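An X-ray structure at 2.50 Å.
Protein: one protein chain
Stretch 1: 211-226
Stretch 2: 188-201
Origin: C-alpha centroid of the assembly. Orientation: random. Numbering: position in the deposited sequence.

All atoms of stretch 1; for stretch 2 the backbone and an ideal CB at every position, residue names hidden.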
# COMPACT_ATOMS: atom_id res chain seq x y z
N GLU A 211 -14.07 -7.07 -12.24
CA GLU A 211 -13.80 -5.99 -11.32
C GLU A 211 -14.84 -5.85 -10.20
O GLU A 211 -14.48 -5.80 -9.00
CB GLU A 211 -13.76 -4.67 -12.11
CG GLU A 211 -12.40 -4.00 -12.23
CD GLU A 211 -12.39 -2.76 -13.14
OE1 GLU A 211 -13.42 -2.40 -13.76
OE2 GLU A 211 -11.31 -2.11 -13.22
N VAL A 212 -16.13 -5.82 -10.60
CA VAL A 212 -17.19 -5.60 -9.63
C VAL A 212 -17.53 -6.85 -8.85
O VAL A 212 -17.71 -6.78 -7.61
CB VAL A 212 -18.48 -4.96 -10.22
CG1 VAL A 212 -18.16 -3.92 -11.28
CG2 VAL A 212 -19.40 -6.00 -10.77
N THR A 213 -17.58 -7.99 -9.52
CA THR A 213 -17.95 -9.20 -8.84
C THR A 213 -16.94 -9.47 -7.70
O THR A 213 -17.32 -9.90 -6.61
CB THR A 213 -18.11 -10.39 -9.82
OG1 THR A 213 -16.88 -10.60 -10.51
CG2 THR A 213 -19.20 -10.08 -10.86
N ALA A 214 -15.67 -9.15 -7.92
CA ALA A 214 -14.64 -9.33 -6.87
C ALA A 214 -14.86 -8.40 -5.68
O ALA A 214 -14.56 -8.76 -4.54
CB ALA A 214 -13.23 -9.14 -7.45
N ILE A 215 -15.36 -7.18 -5.93
CA ILE A 215 -15.71 -6.28 -4.81
C ILE A 215 -16.86 -6.93 -4.03
O ILE A 215 -16.86 -6.97 -2.82
CB ILE A 215 -16.21 -4.88 -5.26
CG1 ILE A 215 -15.26 -4.19 -6.25
CG2 ILE A 215 -16.45 -4.00 -4.05
CD1 ILE A 215 -13.86 -4.02 -5.76
N ALA A 216 -17.84 -7.45 -4.77
CA ALA A 216 -19.02 -8.10 -4.20
C ALA A 216 -18.67 -9.24 -3.27
O ALA A 216 -19.27 -9.40 -2.19
CB ALA A 216 -19.92 -8.61 -5.31
N GLU A 217 -17.69 -10.04 -3.68
CA GLU A 217 -17.26 -11.18 -2.86
C GLU A 217 -16.63 -10.69 -1.58
O GLU A 217 -17.03 -11.08 -0.49
CB GLU A 217 -16.27 -12.05 -3.64
CG GLU A 217 -16.87 -12.77 -4.84
CD GLU A 217 -17.96 -13.76 -4.46
OE1 GLU A 217 -18.10 -14.08 -3.26
OE2 GLU A 217 -18.67 -14.24 -5.37
N ARG A 218 -15.65 -9.81 -1.75
CA ARG A 218 -14.91 -9.25 -0.64
C ARG A 218 -15.85 -8.65 0.40
O ARG A 218 -15.64 -8.81 1.59
CB ARG A 218 -13.90 -8.21 -1.14
CG ARG A 218 -12.75 -7.98 -0.17
CD ARG A 218 -11.73 -6.96 -0.68
NE ARG A 218 -12.35 -5.64 -0.90
CZ ARG A 218 -12.72 -4.80 0.07
NH1 ARG A 218 -12.57 -5.12 1.35
NH2 ARG A 218 -13.28 -3.65 -0.25
N LEU A 219 -16.91 -8.01 -0.06
CA LEU A 219 -17.86 -7.36 0.84
C LEU A 219 -18.81 -8.34 1.54
O LEU A 219 -19.13 -8.16 2.71
CB LEU A 219 -18.66 -6.30 0.09
CG LEU A 219 -17.84 -5.08 -0.38
CD1 LEU A 219 -18.68 -4.18 -1.27
CD2 LEU A 219 -17.28 -4.30 0.79
N SER A 220 -19.22 -9.39 0.81
CA SER A 220 -20.12 -10.42 1.35
C SER A 220 -19.53 -11.03 2.59
O SER A 220 -20.20 -11.09 3.63
CB SER A 220 -20.36 -11.51 0.32
OG SER A 220 -20.92 -10.95 -0.83
N ALA A 221 -18.28 -11.47 2.50
CA ALA A 221 -17.57 -12.03 3.65
C ALA A 221 -17.76 -11.14 4.87
O ALA A 221 -18.19 -11.59 5.94
CB ALA A 221 -16.09 -12.16 3.33
N GLY A 222 -17.49 -9.86 4.70
CA GLY A 222 -17.58 -8.92 5.80
C GLY A 222 -16.60 -7.77 5.71
O GLY A 222 -16.45 -7.05 6.69
N GLY A 223 -15.94 -7.60 4.56
CA GLY A 223 -15.01 -6.49 4.33
C GLY A 223 -15.78 -5.21 4.05
O GLY A 223 -16.88 -5.23 3.54
N GLY A 224 -15.21 -4.08 4.44
CA GLY A 224 -15.88 -2.80 4.24
C GLY A 224 -15.49 -2.21 2.92
O GLY A 224 -14.47 -2.58 2.35
N ALA A 225 -16.29 -1.29 2.40
CA ALA A 225 -15.94 -0.62 1.16
C ALA A 225 -14.76 0.36 1.36
O ALA A 225 -14.65 1.02 2.40
CB ALA A 225 -17.13 0.14 0.62
N THR A 226 -13.88 0.41 0.36
CA THR A 226 -12.80 1.36 0.34
C THR A 226 -13.09 2.41 -0.69
O THR A 226 -14.03 2.27 -1.48
CB THR A 226 -11.46 0.73 -0.01
OG1 THR A 226 -11.58 0.05 -1.27
CG2 THR A 226 -11.02 -0.23 1.07
N UNK A 188 -22.02 2.78 9.65
CA UNK A 188 -21.67 3.23 8.33
C UNK A 188 -21.24 2.05 7.46
O UNK A 188 -21.71 1.89 6.34
CB UNK A 188 -20.56 4.28 8.40
N UNK A 189 -20.34 1.23 7.98
CA UNK A 189 -19.82 0.12 7.19
C UNK A 189 -20.89 -0.89 6.79
O UNK A 189 -20.87 -1.39 5.66
CB UNK A 189 -18.72 -0.59 7.97
N UNK A 190 -21.82 -1.19 7.70
CA UNK A 190 -22.91 -2.12 7.39
C UNK A 190 -23.83 -1.53 6.33
O UNK A 190 -24.14 -2.18 5.33
CB UNK A 190 -23.71 -2.46 8.65
N UNK A 191 -24.25 -0.30 6.56
CA UNK A 191 -25.19 0.36 5.67
C UNK A 191 -24.63 0.56 4.25
O UNK A 191 -25.36 0.37 3.27
CB UNK A 191 -25.59 1.71 6.26
N UNK A 192 -23.35 0.91 4.13
CA UNK A 192 -22.74 1.06 2.79
C UNK A 192 -22.64 -0.29 2.06
O UNK A 192 -22.97 -0.39 0.88
CB UNK A 192 -21.35 1.69 2.91
N UNK A 193 -22.22 -1.32 2.80
CA UNK A 193 -22.16 -2.71 2.27
C UNK A 193 -23.53 -3.14 1.70
O UNK A 193 -23.64 -3.51 0.52
CB UNK A 193 -21.73 -3.68 3.37
N UNK A 194 -24.57 -3.08 2.55
CA UNK A 194 -25.90 -3.50 2.16
C UNK A 194 -26.31 -2.77 0.90
O UNK A 194 -26.57 -3.39 -0.13
CB UNK A 194 -26.91 -3.25 3.28
N UNK A 195 -26.24 -1.44 0.97
CA UNK A 195 -26.57 -0.57 -0.17
C UNK A 195 -25.82 -0.94 -1.42
O UNK A 195 -26.42 -1.11 -2.46
CB UNK A 195 -26.28 0.89 0.17
N UNK A 196 -24.51 -1.12 -1.30
CA UNK A 196 -23.68 -1.47 -2.45
C UNK A 196 -24.03 -2.83 -3.04
O UNK A 196 -24.17 -2.99 -4.25
CB UNK A 196 -22.20 -1.45 -2.05
N UNK A 197 -24.18 -3.83 -2.18
CA UNK A 197 -24.53 -5.17 -2.65
C UNK A 197 -25.84 -5.15 -3.43
O UNK A 197 -25.92 -5.68 -4.54
CB UNK A 197 -24.63 -6.14 -1.47
N UNK A 198 -26.86 -4.53 -2.84
CA UNK A 198 -28.15 -4.39 -3.49
C UNK A 198 -27.93 -3.83 -4.90
O UNK A 198 -28.39 -4.40 -5.88
CB UNK A 198 -29.08 -3.49 -2.67
N UNK A 199 -27.19 -2.73 -5.00
CA UNK A 199 -26.96 -2.12 -6.30
C UNK A 199 -26.23 -3.06 -7.23
O UNK A 199 -26.63 -3.24 -8.36
CB UNK A 199 -26.17 -0.82 -6.15
N UNK A 200 -25.18 -3.70 -6.75
CA UNK A 200 -24.46 -4.65 -7.59
C UNK A 200 -25.43 -5.70 -8.10
O UNK A 200 -25.40 -6.02 -9.30
CB UNK A 200 -23.31 -5.30 -6.82
N UNK A 201 -26.31 -6.21 -7.22
CA UNK A 201 -27.28 -7.25 -7.60
C UNK A 201 -28.26 -6.78 -8.69
O UNK A 201 -28.70 -7.58 -9.52
CB UNK A 201 -28.07 -7.70 -6.37

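Stretch 2 is helical from 188 to 201. It crosses helix 211-221 at 140° between N-to-C directions, with the axes 10.3 Å apart at closest approach. Its early positions therefore lie near the loop that follows that helix, and its late positions near Val212 and Ala216.

At position 188 the ideal CB finds nothing of stretch 1 within 5.5 Å. Many residues would fit. It is Ile188, out of reach of stretch 1.

Position 189 points sideways, with its ideal CB 5.2 Å from Gly224 CA. A long, flexible side chain could run along the loop. The deposited residue is Arg189. Its CD lies 3.7 Å from Gly224 CA. A CB on Gly224 would stand 2.8 Å from Arg189 CD, a clash, so glycine leaves room for this chain.

Positions 190 and 191 are out of reach, and stretch 1 sets no demand on them. They are Asn190 and Glu191.

Position 192 points toward stretch 1, with its ideal CB 5.0 Å from Ala225 CB. Alanine, serine or another small residue would suit. It is Ser192. A water donates to Ser192 OG at 2.9 Å and accepts from Ala225 N at 2.6 Å, so it bridges side chain and loop.

Position 193 points sideways, 5.1 Å from Gly223 O at its ideal CB. The carbonyls of Leu219, Gly222 and Gly223 gather nearby and offer acceptors. A long donor, lysine or arginine, would suit. It is Arg193. Its NH2 gives a weak hydrogen bond to Gly223 O at 2.8 Å, and the same NH2 is 3.1 Å from Gly222 O. Arg193 CD packs 3.1 Å from Leu219 O. Within the helix, Arg193 NH1 donates to Asn190 OD1 at 2.8 Å, which helps hold the guanidinium in place.

Positions 194 and 195 are out of reach, and polar or small residues would do. They are Gln194 and Ser195.

Position 196 points toward stretch 1. Its ideal CB is 4.5 Å from Leu219 CD1, and Ala225 CB lies beyond. An aliphatic residue is expected: leucine, isoleucine, valine or methionine. It is Ile196. Its CG2 meets Leu219 CD1 at 3.8 Å, and its CD1 meets Ala225 CB at 3.7 Å, so it touches both helix and loop.

Position 197 points sideways, with nothing within 5.5 Å of its ideal CB. A longer apolar chain could still reach the helix, although a polar one is not excluded. It is Leu197. Its CD2 lies 3.8 Å from Ala216 O, 4.2 Å from Leu219 CB and 4.3 Å from Ser220 OG.

Positions 198 and 199 are out of reach and unconstrained by stretch 1. They are Ala198 and His199.

Position 200 points toward stretch 1, 5.0 Å from Ala216 CB at its ideal CB. The small alanine leaves space for a branched or long aliphatic residue. It is Ile200. Its CD1 packs 4.0 Å from Ala216 CB and 4.4 Å from Val212 O.

Position 201 is out of reach. It is Ala201.

Stretch 2, residues 188-201: IRNESRQSILAHIA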
# COMPACT_ATOMS: atom_id res chain seq x y z
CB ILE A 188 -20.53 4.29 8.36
CG1 ILE A 188 -20.98 5.54 9.10
CG2 ILE A 188 -20.11 4.74 6.95
CD1 ILE A 188 -19.91 6.62 9.18
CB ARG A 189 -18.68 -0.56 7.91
CG ARG A 189 -18.19 -1.83 7.22
CD ARG A 189 -16.88 -2.38 7.76
NE ARG A 189 -15.95 -1.31 8.10
CZ ARG A 189 -15.82 -0.81 9.33
NH1 ARG A 189 -16.51 -1.30 10.36
NH2 ARG A 189 -14.96 0.18 9.52
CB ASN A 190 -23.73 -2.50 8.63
CG ASN A 190 -22.92 -3.28 9.65
OD1 ASN A 190 -22.01 -4.03 9.30
ND2 ASN A 190 -23.25 -3.11 10.93
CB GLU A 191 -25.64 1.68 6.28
CG GLU A 191 -26.41 1.49 7.57
CD GLU A 191 -27.75 0.82 7.34
OE1 GLU A 191 -28.45 1.20 6.36
OE2 GLU A 191 -28.08 -0.11 8.14
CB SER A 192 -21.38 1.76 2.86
OG SER A 192 -20.57 1.22 3.88
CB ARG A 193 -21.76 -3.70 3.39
CG ARG A 193 -21.09 -4.99 2.92
CD ARG A 193 -21.04 -6.11 3.97
NE ARG A 193 -21.04 -5.65 5.35
CZ ARG A 193 -19.99 -5.26 6.07
NH1 ARG A 193 -20.17 -4.86 7.32
NH2 ARG A 193 -18.75 -5.25 5.56
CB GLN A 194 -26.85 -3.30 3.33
CG GLN A 194 -28.32 -3.07 3.06
CD GLN A 194 -29.10 -3.05 4.37
OE1 GLN A 194 -28.54 -2.80 5.45
NE2 GLN A 194 -30.40 -3.33 4.29
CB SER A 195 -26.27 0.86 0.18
OG SER A 195 -26.33 1.66 -0.97
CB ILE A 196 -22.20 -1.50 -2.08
CG1 ILE A 196 -21.67 -0.08 -1.99
CG2 ILE A 196 -21.39 -2.25 -3.12
CD1 ILE A 196 -20.27 0.01 -1.40
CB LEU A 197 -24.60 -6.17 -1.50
CG LEU A 197 -23.23 -6.47 -0.90
CD1 LEU A 197 -23.32 -7.46 0.26
CD2 LEU A 197 -22.25 -6.99 -1.92
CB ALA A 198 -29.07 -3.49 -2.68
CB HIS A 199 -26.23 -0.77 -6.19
CG HIS A 199 -27.10 0.36 -5.70
ND1 HIS A 199 -27.91 1.09 -6.54
CD2 HIS A 199 -27.30 0.87 -4.46
CE1 HIS A 199 -28.58 1.99 -5.84
NE2 HIS A 199 -28.23 1.88 -4.57
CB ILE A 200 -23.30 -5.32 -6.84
CG1 ILE A 200 -22.22 -4.28 -6.55
CG2 ILE A 200 -22.68 -6.44 -7.67
CD1 ILE A 200 -21.08 -4.77 -5.68
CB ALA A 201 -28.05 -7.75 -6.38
O HOH W 1 -18.50 -0.83 3.69
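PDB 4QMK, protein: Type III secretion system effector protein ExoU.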